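Local coordinates for tail fiber protein (Acinetobacter phage AM24, PDB 5W5P) that probably recognises, and may degrade, the capsular polysaccharide of Acinetobacter baumannii as the trimeric tailspike of the phage, at residues 393-397 against 398-402. Sequence-based numbering, arbitrary orientation.
Sequences ASLSG and TNLDV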
loop_
_atom_site.group_PDB
_atom_site.type_symbol
_atom_site.label_atom_id
_atom_site.label_comp_id
_atom_site.label_asym_id
_atom_site.label_seq_id
_atom_site.Cartn_x
_atom_site.Cartn_y
_atom_site.Cartn_z
ATOM N N ALA A 393 -19.653 10.075 -12.844
ATOM C CA ALA A 393 -18.790 11.225 -12.617
ATOM C C ALA A 393 -19.524 12.518 -12.959
ATOM O O ALA A 393 -20.514 12.526 -13.695
ATOM C CB ALA A 393 -17.506 11.114 -13.446
ATOM N N SER A 394 -19.026 13.622 -12.411
ATOM C CA SER A 394 -19.607 14.946 -12.639
ATOM C C SER A 394 -18.808 15.623 -13.751
ATOM O O SER A 394 -17.806 16.294 -13.502
ATOM C CB SER A 394 -19.599 15.765 -11.353
ATOM O OG SER A 394 -19.942 17.117 -11.606
ATOM N N LEU A 395 -19.260 15.448 -14.994
ATOM C CA LEU A 395 -18.502 15.904 -16.152
ATOM C C LEU A 395 -19.228 16.975 -16.962
ATOM O O LEU A 395 -18.847 17.230 -18.108
ATOM C CB LEU A 395 -18.150 14.719 -17.053
ATOM C CG LEU A 395 -17.242 13.653 -16.442
ATOM C CD1 LEU A 395 -17.271 12.397 -17.295
ATOM C CD2 LEU A 395 -15.827 14.183 -16.307
ATOM N N SER A 396 -20.255 17.619 -16.395
ATOM C CA SER A 396 -20.983 18.630 -17.159
ATOM C C SER A 396 -20.142 19.882 -17.392
ATOM O O SER A 396 -20.379 20.614 -18.360
ATOM C CB SER A 396 -22.294 18.988 -16.458
ATOM O OG SER A 396 -22.069 19.852 -15.359
ATOM N N GLY A 397 -19.165 20.148 -16.528
ATOM C CA GLY A 397 -18.240 21.244 -16.739
ATOM C C GLY A 397 -16.879 20.750 -17.189
ATOM O O GLY A 397 -16.537 19.590 -16.955
ATOM N N THR A 398 -16.097 21.611 -17.846
ATOM C CA THR A 398 -14.757 21.204 -18.262
ATOM C C THR A 398 -13.797 21.120 -17.083
ATOM O O THR A 398 -12.810 20.380 -17.142
ATOM C CB THR A 398 -14.204 22.170 -19.318
ATOM O OG1 THR A 398 -14.148 23.502 -18.789
ATOM C CG2 THR A 398 -15.070 22.157 -20.572
ATOM N N ASN A 399 -14.064 21.863 -16.014
ATOM C CA ASN A 399 -13.200 21.891 -14.840
ATOM C C ASN A 399 -13.553 20.743 -13.898
ATOM O O ASN A 399 -14.720 20.571 -13.530
ATOM C CB ASN A 399 -13.342 23.236 -14.123
ATOM C CG ASN A 399 -12.366 23.393 -12.981
ATOM O OD1 ASN A 399 -12.546 22.807 -11.914
ATOM N ND2 ASN A 399 -11.327 24.192 -13.196
ATOM N N LEU A 400 -12.539 19.962 -13.503
ATOM C CA LEU A 400 -12.726 18.794 -12.647
ATOM C C LEU A 400 -12.042 18.956 -11.290
ATOM O O LEU A 400 -11.699 17.964 -10.644
ATOM C CB LEU A 400 -12.224 17.527 -13.340
ATOM C CG LEU A 400 -12.524 17.335 -14.825
ATOM C CD1 LEU A 400 -11.724 16.170 -15.386
ATOM C CD2 LEU A 400 -14.020 17.131 -15.057
ATOM N N ASP A 401 -11.852 20.199 -10.842
ATOM C CA ASP A 401 -11.065 20.450 -9.636
ATOM C C ASP A 401 -11.734 19.873 -8.399
ATOM O O ASP A 401 -11.085 19.216 -7.577
ATOM C CB ASP A 401 -10.851 21.953 -9.446
ATOM C CG ASP A 401 -9.791 22.515 -10.362
ATOM O OD1 ASP A 401 -9.168 21.738 -11.118
ATOM O OD2 ASP A 401 -9.577 23.741 -10.317
ATOM N N VAL A 402 -13.026 20.134 -8.231
ATOM C CA VAL A 402 -13.694 19.780 -6.985
ATOM C C VAL A 402 -13.994 18.289 -6.937
ATOM O O VAL A 402 -13.674 17.610 -5.956
ATOM C CB VAL A 402 -14.968 20.625 -6.813
ATOM C CG1 VAL A 402 -15.550 20.427 -5.424
ATOM C CG2 VAL A 402 -14.661 22.092 -7.061
#
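T398 follows G397 where the chain swings round, its CB leading away from 393-397. The loop leaves strand 389-390, the last on one parallel face of the stacked-strand body, consistent with a tailspike parallel beta-helix, and returns to strand 407-409. The same threonine packs on L610 of the second subunit and R457 of the third, which places the bend where three chains meet.

N399 looks outward and turns its amide forward, over the next two residues. OD1 accepts the backbone N of D401 at 2.9 Å, making an Asx turn; the donor stands 44° out of the carbonyl plane, yet the N-H points well at the oxygen (159°). OD1 makes the firm bond, and ND2 adds only a weak one to D401 OD2 at 3.4 Å.

L400 closes the loop from within. With CG anti to the carbonyl carbon (chi1 -41°), the end of the side chain comes nearer to 393-397 than its CB direction suggests, and CD2 reaches L395 CD2 at 3.7 Å, the two buried side chains crossing at a slant, methyl against methyl. That same CD2 of L400 also rests 4.0 Å from G397 O.

D401 turns its carboxylate to the second subunit, where OD2 accepts the backbone N of A437; from the first half of the loop, L395 O accepts NH2 of R450 of that subunit. V402 O takes a bond from S365 OG as the chain heads for strand 407-409.

Thus the apolar side-chain contact between the arms is the L395-L400 methyl pair, a non-directional hydrophobic contact, while the directional bonds shape the Asx turn and tie the loop to the second subunit and, through S365, to its own chain.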